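Local coordinates for meso-diaminopimelate dehydrogenase (Clostridium tetani, PDB 3WGY), which probably catalyses the NADP-dependent reversible oxidative deamination of meso-diaminopimelate, here as an engineered variant binding 4-methyl-2-oxovalerate, at residues F147-S157 against G169-L180; L247-R255 against V266-S276. The protein carries 6 engineered substitutions. All blocks are in the same frame, centred on the assembly; numbering follows the deposited sequence.

Contact 1: F147-S157 against G169-L180; sequences FWGKGVSLGHS and GIQYIIPIKGAL. Engineered in segment 147-157: Leu154 (natural residue Gln). Engineered in segment 169-180: Ile173 (natural residue Thr). With COI (2-oxo-4-methylpentanoic acid), chain C.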
loop_
_atom_site.group_PDB
_atom_site.type_symbol
_atom_site.label_atom_id
_atom_site.label_comp_id
_atom_site.label_asym_id
_atom_site.label_seq_id
_atom_site.Cartn_x
_atom_site.Cartn_y
_atom_site.Cartn_z
ATOM N N PHE B 147 -7.361 11.376 -5.711
ATOM C CA PHE B 147 -7.371 12.835 -5.586
ATOM C C PHE B 147 -5.915 13.282 -5.558
ATOM O O PHE B 147 -5.065 12.597 -4.991
ATOM C CB PHE B 147 -8.045 13.275 -4.285
ATOM C CG PHE B 147 -9.513 12.953 -4.200
ATOM C CD1 PHE B 147 -9.948 11.647 -4.073
ATOM C CD2 PHE B 147 -10.460 13.974 -4.195
ATOM C CE1 PHE B 147 -11.307 11.352 -3.935
ATOM C CE2 PHE B 147 -11.821 13.692 -4.057
ATOM C CZ PHE B 147 -12.243 12.377 -3.925
ATOM N N TRP B 148 -5.577 14.358 -6.122
ATOM C CA TRP B 148 -4.206 14.830 -6.090
ATOM C C TRP B 148 -4.145 16.036 -5.150
ATOM O O TRP B 148 -4.607 17.128 -5.481
ATOM C CB TRP B 148 -3.741 15.142 -7.514
ATOM C CG TRP B 148 -3.648 13.869 -8.339
ATOM C CD1 TRP B 148 -2.592 12.995 -8.388
ATOM C CD2 TRP B 148 -4.689 13.279 -9.135
ATOM N NE1 TRP B 148 -2.913 11.897 -9.160
ATOM C CE2 TRP B 148 -4.192 12.047 -9.632
ATOM C CE3 TRP B 148 -5.994 13.668 -9.474
ATOM C CZ2 TRP B 148 -4.956 11.204 -10.452
ATOM C CZ3 TRP B 148 -6.756 12.825 -10.291
ATOM C CH2 TRP B 148 -6.230 11.606 -10.770
ATOM N N GLY B 149 -3.613 15.772 -3.951
ATOM C CA GLY B 149 -3.479 16.747 -2.875
ATOM C C GLY B 149 -2.995 18.095 -3.319
ATOM O O GLY B 149 -2.643 18.259 -4.488
ATOM N N LYS B 150 -2.961 19.064 -2.404
ATOM C CA LYS B 150 -2.518 20.404 -2.782
ATOM C C LYS B 150 -1.157 20.385 -3.481
ATOM O O LYS B 150 -0.151 19.969 -2.911
ATOM C CB LYS B 150 -2.465 21.331 -1.565
ATOM C CG LYS B 150 -2.028 22.746 -1.916
ATOM C CD LYS B 150 -2.169 23.681 -0.724
ATOM C CE LYS B 150 -1.680 25.082 -1.063
ATOM N NZ LYS B 150 -1.965 26.051 0.035
ATOM N N GLY B 151 -1.136 20.745 -4.807
ATOM C CA GLY B 151 0.119 20.945 -5.488
ATOM C C GLY B 151 -0.093 21.850 -6.676
ATOM O O GLY B 151 -1.232 22.122 -7.066
ATOM N N VAL B 152 0.999 22.323 -7.258
ATOM C CA VAL B 152 0.932 23.220 -8.382
ATOM C C VAL B 152 0.769 22.505 -9.715
ATOM O O VAL B 152 1.222 21.373 -9.895
ATOM C CB VAL B 152 2.196 24.091 -8.446
ATOM C CG1 VAL B 152 2.050 25.111 -9.549
ATOM C CG2 VAL B 152 2.449 24.766 -7.100
ATOM N N SER B 153 0.083 23.170 -10.639
ATOM C CA SER B 153 -0.106 22.645 -11.986
ATOM C C SER B 153 0.608 23.657 -12.869
ATOM O O SER B 153 0.038 24.679 -13.241
ATOM C CB SER B 153 -1.586 22.587 -12.346
ATOM O OG SER B 153 -2.300 21.815 -11.400
ATOM N N LEU B 154 1.865 23.369 -13.186
ATOM C CA LEU B 154 2.685 24.277 -13.990
ATOM C C LEU B 154 1.929 24.971 -15.114
ATOM O O LEU B 154 1.988 26.198 -15.240
ATOM C CB LEU B 154 3.904 23.535 -14.557
ATOM C CG LEU B 154 4.950 24.355 -15.323
ATOM C CD1 LEU B 154 4.494 24.544 -16.759
ATOM C CD2 LEU B 154 5.188 25.701 -14.632
ATOM N N GLY B 155 1.228 24.186 -15.925
ATOM C CA GLY B 155 0.481 24.751 -17.028
ATOM C C GLY B 155 -0.420 25.873 -16.562
ATOM O O GLY B 155 -0.460 26.940 -17.170
ATOM N N HIS B 156 -1.140 25.629 -15.472
ATOM C CA HIS B 156 -2.057 26.613 -14.920
ATOM C C HIS B 156 -1.386 27.913 -14.481
ATOM O O HIS B 156 -1.958 28.991 -14.640
ATOM C CB HIS B 156 -2.830 25.998 -13.755
ATOM C CG HIS B 156 -3.769 24.906 -14.170
ATOM N ND1 HIS B 156 -3.338 23.750 -14.792
ATOM C CD2 HIS B 156 -5.114 24.798 -14.057
ATOM C CE1 HIS B 156 -4.378 22.977 -15.040
ATOM N NE2 HIS B 156 -5.467 23.590 -14.606
ATOM N N SER B 157 -0.176 27.813 -13.932
ATOM C CA SER B 157 0.559 28.995 -13.493
ATOM C C SER B 157 0.953 29.839 -14.691
ATOM O O SER B 157 0.940 31.068 -14.623
ATOM C CB SER B 157 1.807 28.596 -12.704
ATOM O OG SER B 157 1.453 28.129 -11.413
ATOM N N GLY B 169 2.110 34.890 -10.627
ATOM C CA GLY B 169 1.137 34.128 -9.871
ATOM C C GLY B 169 1.406 32.637 -9.827
ATOM O O GLY B 169 2.325 32.131 -10.464
ATOM N N ILE B 170 0.585 31.933 -9.063
ATOM C CA ILE B 170 0.714 30.491 -8.917
ATOM C C ILE B 170 -0.670 29.876 -8.707
ATOM O O ILE B 170 -1.557 30.504 -8.127
ATOM C CB ILE B 170 1.622 30.148 -7.702
ATOM C CG1 ILE B 170 1.913 28.642 -7.659
ATOM C CG2 ILE B 170 0.932 30.573 -6.407
ATOM C CD1 ILE B 170 3.026 28.256 -6.684
ATOM N N GLN B 171 -0.849 28.652 -9.189
ATOM C CA GLN B 171 -2.115 27.935 -9.049
ATOM C C GLN B 171 -1.902 26.655 -8.246
ATOM O O GLN B 171 -0.806 26.095 -8.244
ATOM C CB GLN B 171 -2.686 27.569 -10.435
ATOM C CG GLN B 171 -3.924 26.649 -10.395
ATOM C CD GLN B 171 -3.598 25.154 -10.458
ATOM O OE1 GLN B 171 -2.514 24.717 -10.068
ATOM N NE2 GLN B 171 -4.555 24.362 -10.939
ATOM N N TYR B 172 -2.954 26.211 -7.564
ATOM C CA TYR B 172 -2.939 24.980 -6.784
ATOM C C TYR B 172 -4.231 24.220 -7.053
ATOM O O TYR B 172 -5.304 24.822 -7.126
ATOM C CB TYR B 172 -2.910 25.257 -5.278
ATOM C CG TYR B 172 -1.654 25.894 -4.749
ATOM C CD1 TYR B 172 -0.489 25.144 -4.558
ATOM C CD2 TYR B 172 -1.630 27.248 -4.424
ATOM C CE1 TYR B 172 0.666 25.735 -4.052
ATOM C CE2 TYR B 172 -0.488 27.846 -3.923
ATOM C CZ TYR B 172 0.654 27.085 -3.737
ATOM O OH TYR B 172 1.775 27.679 -3.224
ATOM N N ILE B 173 -4.127 22.906 -7.209
ATOM C CA ILE B 173 -5.308 22.072 -7.381
ATOM C C ILE B 173 -5.426 21.488 -5.984
ATOM O O ILE B 173 -4.424 21.067 -5.401
ATOM C CB ILE B 173 -5.106 20.926 -8.404
ATOM C CG1 ILE B 173 -4.906 21.500 -9.811
ATOM C CG2 ILE B 173 -6.329 20.016 -8.399
ATOM C CD1 ILE B 173 -4.781 20.450 -10.922
ATOM N N ILE B 174 -6.628 21.481 -5.428
ATOM C CA ILE B 174 -6.800 20.966 -4.081
ATOM C C ILE B 174 -8.040 20.105 -3.951
ATOM O O ILE B 174 -9.117 20.480 -4.421
ATOM C CB ILE B 174 -6.936 22.112 -3.051
ATOM C CG1 ILE B 174 -5.802 23.126 -3.216
ATOM C CG2 ILE B 174 -6.953 21.533 -1.633
ATOM C CD1 ILE B 174 -5.928 24.323 -2.278
ATOM N N PRO B 175 -7.904 18.927 -3.325
ATOM C CA PRO B 175 -9.063 18.051 -3.151
ATOM C C PRO B 175 -10.080 18.762 -2.260
ATOM O O PRO B 175 -9.706 19.475 -1.331
ATOM C CB PRO B 175 -8.461 16.822 -2.476
ATOM C CG PRO B 175 -7.090 16.759 -3.087
ATOM C CD PRO B 175 -6.651 18.206 -3.038
ATOM N N ILE B 176 -11.362 18.579 -2.553
ATOM C CA ILE B 176 -12.422 19.198 -1.769
ATOM C C ILE B 176 -12.763 18.259 -0.622
ATOM O O ILE B 176 -13.090 17.095 -0.849
ATOM C CB ILE B 176 -13.668 19.436 -2.643
ATOM C CG1 ILE B 176 -13.324 20.421 -3.760
ATOM C CG2 ILE B 176 -14.815 19.968 -1.791
ATOM C CD1 ILE B 176 -14.385 20.540 -4.828
ATOM N N LYS B 177 -12.692 18.755 0.609
ATOM C CA LYS B 177 -12.968 17.910 1.768
ATOM C C LYS B 177 -14.284 17.152 1.660
ATOM O O LYS B 177 -14.359 15.978 2.025
ATOM C CB LYS B 177 -12.971 18.730 3.059
ATOM C CG LYS B 177 -12.918 17.853 4.304
ATOM C CD LYS B 177 -13.184 18.644 5.574
ATOM C CE LYS B 177 -12.868 17.816 6.816
ATOM N NZ LYS B 177 -13.594 16.512 6.847
ATOM N N GLY B 178 -15.316 17.828 1.161
ATOM C CA GLY B 178 -16.619 17.201 1.014
ATOM C C GLY B 178 -16.549 15.889 0.258
ATOM O O GLY B 178 -17.122 14.889 0.686
ATOM N N ALA B 179 -15.854 15.891 -0.873
ATOM C CA ALA B 179 -15.706 14.687 -1.678
ATOM C C ALA B 179 -14.872 13.635 -0.947
ATOM O O ALA B 179 -15.165 12.441 -1.015
ATOM C CB ALA B 179 -15.057 15.028 -3.010
ATOM N N LEU B 180 -13.823 14.070 -0.257
ATOM C CA LEU B 180 -12.978 13.125 0.463
ATOM C C LEU B 180 -13.788 12.427 1.542
ATOM O O LEU B 180 -13.722 11.206 1.679
ATOM C CB LEU B 180 -11.771 13.828 1.093
ATOM C CG LEU B 180 -10.611 14.235 0.178
ATOM C CD1 LEU B 180 -9.564 14.975 1.005
ATOM C CD2 LEU B 180 -9.990 12.995 -0.484
HETATM C C1 COI C . 0.366 21.422 -15.221
HETATM O O1 COI C . -0.577 22.233 -15.137
HETATM O O2 COI C . 0.864 20.931 -14.181
HETATM C C2 COI C . 0.922 21.024 -16.589
HETATM O O3 COI C . 0.458 21.478 -17.636
HETATM C C3 COI C . 2.090 20.038 -16.580
HETATM C C4 COI C . 3.412 20.800 -16.707
HETATM C C5 COI C . 4.579 19.815 -16.627
HETATM C C6 COI C . 3.454 21.538 -18.047
#

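Contact 2: L247-R255 against V266-S276; sequences LSNGGFVIR and VMEFNLNLESS. Engineered in segment 247-255: Ser248 (natural residue Pro), Asn249 (natural residue His). Engineered in segment 266-276: Ser276 (natural residue Asn).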
loop_
_atom_site.group_PDB
_atom_site.type_symbol
_atom_site.label_atom_id
_atom_site.label_comp_id
_atom_site.label_asym_id
_atom_site.label_seq_id
_atom_site.Cartn_x
_atom_site.Cartn_y
_atom_site.Cartn_z
ATOM N N LEU B 247 6.761 23.544 -3.944
ATOM C CA LEU B 247 7.492 22.279 -3.987
ATOM C C LEU B 247 6.777 21.141 -3.260
ATOM O O LEU B 247 7.267 20.010 -3.241
ATOM C CB LEU B 247 8.885 22.461 -3.375
ATOM C CG LEU B 247 9.704 23.639 -3.921
ATOM C CD1 LEU B 247 11.010 23.750 -3.154
ATOM C CD2 LEU B 247 9.964 23.454 -5.416
ATOM N N SER B 248 5.622 21.438 -2.671
ATOM C CA SER B 248 4.874 20.433 -1.935
ATOM C C SER B 248 3.729 19.811 -2.728
ATOM O O SER B 248 3.222 20.397 -3.679
ATOM C CB SER B 248 4.346 21.037 -0.640
ATOM O OG SER B 248 5.420 21.533 0.141
ATOM N N ASN B 249 3.326 18.609 -2.327
ATOM C CA ASN B 249 2.246 17.914 -3.010
ATOM C C ASN B 249 1.747 16.727 -2.195
ATOM O O ASN B 249 2.234 16.438 -1.090
ATOM C CB ASN B 249 2.717 17.423 -4.387
ATOM C CG ASN B 249 1.669 17.640 -5.479
ATOM O OD1 ASN B 249 0.478 17.428 -5.264
ATOM N ND2 ASN B 249 2.117 18.051 -6.659
ATOM N N GLY B 250 0.770 16.037 -2.758
ATOM C CA GLY B 250 0.194 14.890 -2.092
ATOM C C GLY B 250 -0.992 14.392 -2.887
ATOM O O GLY B 250 -1.253 14.851 -4.003
ATOM N N GLY B 251 -1.715 13.448 -2.308
ATOM C CA GLY B 251 -2.868 12.905 -2.984
ATOM C C GLY B 251 -3.470 11.806 -2.152
ATOM O O GLY B 251 -2.935 11.456 -1.093
ATOM N N PHE B 252 -4.583 11.270 -2.644
ATOM C CA PHE B 252 -5.318 10.205 -1.992
ATOM C C PHE B 252 -5.791 9.165 -3.005
ATOM O O PHE B 252 -6.167 9.507 -4.129
ATOM C CB PHE B 252 -6.563 10.759 -1.287
ATOM C CG PHE B 252 -6.276 11.854 -0.312
ATOM C CD1 PHE B 252 -6.008 13.146 -0.750
ATOM C CD2 PHE B 252 -6.247 11.592 1.049
ATOM C CE1 PHE B 252 -5.711 14.162 0.162
ATOM C CE2 PHE B 252 -5.952 12.597 1.967
ATOM C CZ PHE B 252 -5.682 13.885 1.522
ATOM N N VAL B 253 -5.744 7.897 -2.603
ATOM C CA VAL B 253 -6.247 6.803 -3.421
ATOM C C VAL B 253 -7.189 6.039 -2.499
ATOM O O VAL B 253 -6.752 5.386 -1.549
ATOM C CB VAL B 253 -5.137 5.864 -3.917
ATOM C CG1 VAL B 253 -5.759 4.719 -4.703
ATOM C CG2 VAL B 253 -4.165 6.633 -4.802
ATOM N N ILE B 254 -8.483 6.123 -2.784
ATOM C CA ILE B 254 -9.485 5.481 -1.952
ATOM C C ILE B 254 -10.352 4.434 -2.645
ATOM O O ILE B 254 -10.928 4.697 -3.699
ATOM C CB ILE B 254 -10.413 6.544 -1.355
ATOM C CG1 ILE B 254 -9.595 7.528 -0.513
ATOM C CG2 ILE B 254 -11.514 5.886 -0.559
ATOM C CD1 ILE B 254 -10.369 8.748 -0.094
ATOM N N ARG B 255 -10.452 3.251 -2.053
ATOM C CA ARG B 255 -11.292 2.213 -2.634
ATOM C C ARG B 255 -12.462 2.036 -1.698
ATOM O O ARG B 255 -12.299 1.645 -0.533
ATOM C CB ARG B 255 -10.542 0.883 -2.793
ATOM C CG ARG B 255 -11.373 -0.245 -3.437
ATOM C CD ARG B 255 -11.666 0.009 -4.926
ATOM N NE ARG B 255 -12.417 -1.089 -5.544
ATOM C CZ ARG B 255 -12.871 -1.081 -6.796
ATOM N NH1 ARG B 255 -12.654 -0.030 -7.578
ATOM N NH2 ARG B 255 -13.540 -2.130 -7.270
ATOM N N VAL B 266 -13.673 0.246 3.375
ATOM C CA VAL B 266 -12.895 1.305 2.744
ATOM C C VAL B 266 -11.396 1.212 2.995
ATOM O O VAL B 266 -10.947 1.084 4.139
ATOM C CB VAL B 266 -13.366 2.708 3.210
ATOM C CG1 VAL B 266 -12.617 3.789 2.433
ATOM C CG2 VAL B 266 -14.877 2.851 3.024
ATOM N N MET B 267 -10.640 1.300 1.907
ATOM C CA MET B 267 -9.184 1.271 1.917
ATOM C C MET B 267 -8.709 2.638 1.434
ATOM O O MET B 267 -9.287 3.230 0.505
ATOM C CB MET B 267 -8.662 0.207 0.959
ATOM C CG MET B 267 -9.153 -1.205 1.250
ATOM S SD MET B 267 -8.884 -2.285 -0.187
ATOM C CE MET B 267 -7.113 -2.296 -0.271
ATOM N N GLU B 268 -7.659 3.149 2.053
ATOM C CA GLU B 268 -7.132 4.441 1.662
ATOM C C GLU B 268 -5.618 4.492 1.752
ATOM O O GLU B 268 -5.022 3.925 2.663
ATOM C CB GLU B 268 -7.740 5.552 2.550
ATOM C CG GLU B 268 -7.124 6.926 2.322
ATOM C CD GLU B 268 -7.803 8.062 3.093
ATOM O OE1 GLU B 268 -7.225 9.167 3.124
ATOM O OE2 GLU B 268 -8.900 7.869 3.654
ATOM N N PHE B 269 -5.002 5.143 0.773
ATOM C CA PHE B 269 -3.562 5.346 0.764
ATOM C C PHE B 269 -3.427 6.825 0.442
ATOM O O PHE B 269 -4.115 7.328 -0.449
ATOM C CB PHE B 269 -2.874 4.532 -0.334
ATOM C CG PHE B 269 -1.383 4.753 -0.410
ATOM C CD1 PHE B 269 -0.520 4.106 0.472
ATOM C CD2 PHE B 269 -0.848 5.628 -1.346
ATOM C CE1 PHE B 269 0.865 4.332 0.416
ATOM C CE2 PHE B 269 0.526 5.861 -1.410
ATOM C CZ PHE B 269 1.385 5.209 -0.525
ATOM N N ASN B 270 -2.578 7.536 1.166
ATOM C CA ASN B 270 -2.402 8.949 0.870
ATOM C C ASN B 270 -0.994 9.392 1.205
ATOM O O ASN B 270 -0.297 8.741 1.983
ATOM C CB ASN B 270 -3.452 9.808 1.602
ATOM C CG ASN B 270 -3.261 9.824 3.098
ATOM O OD1 ASN B 270 -2.188 10.155 3.589
ATOM N ND2 ASN B 270 -4.310 9.483 3.833
ATOM N N LEU B 271 -0.578 10.487 0.587
ATOM C CA LEU B 271 0.750 11.035 0.783
ATOM C C LEU B 271 0.674 12.524 1.113
ATOM O O LEU B 271 -0.148 13.253 0.557
ATOM C CB LEU B 271 1.587 10.852 -0.497
ATOM C CG LEU B 271 1.854 9.432 -1.011
ATOM C CD1 LEU B 271 2.355 9.502 -2.447
ATOM C CD2 LEU B 271 2.872 8.721 -0.119
ATOM N N ASN B 272 1.546 12.969 2.010
ATOM C CA ASN B 272 1.627 14.376 2.390
ATOM C C ASN B 272 3.109 14.703 2.241
ATOM O O ASN B 272 3.910 14.409 3.130
ATOM C CB ASN B 272 1.173 14.564 3.835
ATOM C CG ASN B 272 1.127 16.029 4.247
ATOM O OD1 ASN B 272 1.634 16.908 3.543
ATOM N ND2 ASN B 272 0.526 16.294 5.397
ATOM N N LEU B 273 3.471 15.318 1.121
ATOM C CA LEU B 273 4.875 15.600 0.834
ATOM C C LEU B 273 5.296 17.061 0.864
ATOM O O LEU B 273 4.885 17.851 0.018
ATOM C CB LEU B 273 5.228 15.016 -0.541
ATOM C CG LEU B 273 4.598 13.651 -0.869
ATOM C CD1 LEU B 273 4.774 13.340 -2.356
ATOM C CD2 LEU B 273 5.220 12.573 -0.001
ATOM N N GLU B 274 6.142 17.418 1.823
ATOM C CA GLU B 274 6.618 18.795 1.910
ATOM C C GLU B 274 7.499 19.060 0.687
ATOM O O GLU B 274 7.591 20.185 0.197
ATOM C CB GLU B 274 7.425 19.004 3.197
ATOM C CG GLU B 274 7.766 20.459 3.491
ATOM C CD GLU B 274 8.704 20.617 4.685
ATOM O OE1 GLU B 274 8.475 19.950 5.714
ATOM O OE2 GLU B 274 9.665 21.416 4.594
ATOM N N SER B 275 8.131 18.002 0.192
ATOM C CA SER B 275 9.000 18.090 -0.969
ATOM C C SER B 275 8.679 16.971 -1.959
ATOM O O SER B 275 9.205 15.857 -1.854
ATOM C CB SER B 275 10.460 17.999 -0.533
ATOM O OG SER B 275 11.329 18.108 -1.642
ATOM N N SER B 276 7.816 17.280 -2.921
ATOM C CA SER B 276 7.406 16.320 -3.925
ATOM C C SER B 276 8.579 15.682 -4.655
ATOM O O SER B 276 8.660 14.463 -4.759
ATOM C CB SER B 276 6.487 16.989 -4.953
ATOM O OG SER B 276 6.096 16.052 -5.944
HETATM O O HOH W 1 1.808 18.823 1.117
HETATM O O HOH W 2 -6.985 2.557 -1.531
#

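Contact 1: F147-S157 against G169-L180
Leu180 CD2 sits over the centre of one face of the Phe147 ring, 3.7 Å from its centroid and 9° off the normal, while Ala179 CB meets the edge. The Tyr172 ring carries Lys150 on one face: CE lies 3.7 Å from the centroid, and the ammonium NZ beyond it makes a cation-pi contact at 4.5 Å. Lys150 reaches this face because CG is anti to the backbone N (chi1 -179°) and the chain beyond is extended. The amide of Gln171 covers one face of the His156 ring, Gln171 NE2 3.2 Å from His156 CD2, with planes 34° apart. At the edge of that imidazole, ND1 donates to carboxylate O1 of 4-methyl-2-oxovalerate at 3.2 Å, which makes Gln171 a second-shell neighbour of the ligand. Gln171 OE1 also accepts a weak bond from Ser153 N, and its backbone N donates to Ser157 OG at 3.2 Å. Engineered Ile173 N hydrogen-bonds Gly151 O (3.0 Å); the return bond is weak. The short, weakly bonded strand 151-152 edges the mixed sheet beside strand 166-175, whose other side pairs with strand 197-205; helix 154-162 follows at the ligand, and helix 177-184 reaches Phe252 of strand 249-258.

Contact 2: L247-R255 against V266-S276
Backbone hydrogen bonding between Asn249 and Leu273, Gly251 and Leu271, Val253 and Phe269, and Arg255 and Met267 defines a regular antiparallel register. Each pair exchanges two bonds; the Val253 N to Phe269 O bond measures 2.8 Å, whereas Gly251 N to Leu271 O is longer at 3.3 Å. The axes of segments 249-255 and 266-273 approach to 4.7 Å, with 175° between their N-to-C directions. Beyond the strand ends, engineered Ser276 donates through its backbone N to Leu247 O at 2.8 Å.

Polar side chains add to this framework. The engineered Ser248 donates through OG to Glu274 O at 2.6 Å, from 34° outside the carbonyl plane. On the face bearing Phe252 and Ile254, Asn270 ND2 donates to Glu268 OE1, arriving from above the carboxylate plane. That same OE1 lies at the edge of the Phe252 ring, 3.3 Å from Phe252 CD2, the ring and carboxylate being turned 62° apart. Arg184 salt-bridges OE1 as well, which would be expected to favour the charged carboxylate.

Van der Waals packing of aliphatic atoms runs alongside. Asn270 CB comes 3.4 Å from Phe252 CD2. Ile254 CG1 lies beside the extended Glu268 chain, and Ile254 CG2 meets Val266 CG1 at 3.8 Å.

Water is a further element: one molecule donates to Val253 O and, weakly, to Met267 O.

Strands 249-258 and 264-273 form a beta hairpin, and strand 249-258 lies between strand 142-147 and strand 264-273. Residues 266-273, in the edge strand of this hairpin, pair antiparallel with a strand of the second subunit, making a continuous intersubunit beta sheet.

Contact 1 closes before contact 2 opens along the chain, yet their centres lie only 12 Å apart. They belong to different beta-sheets: contact 1 to the mixed one containing strands 151-152 and 166-175, contact 2 to the antiparallel one with strands 142-147, 249-258 and 264-273. Segment 147-157 bridges the two, since Phe147 N lies 2.7 Å from Phe252 O, a probable hydrogen bond. Helix 177-184 also packs on the hairpin. The ligand touches contact 1, and the side chain of engineered Asn249 is about 8 Å from it, whereas contact 2 carries the subunit interface. The ligand-touching segment and the intersubunit strand thus both lie in the C-terminal domain family region.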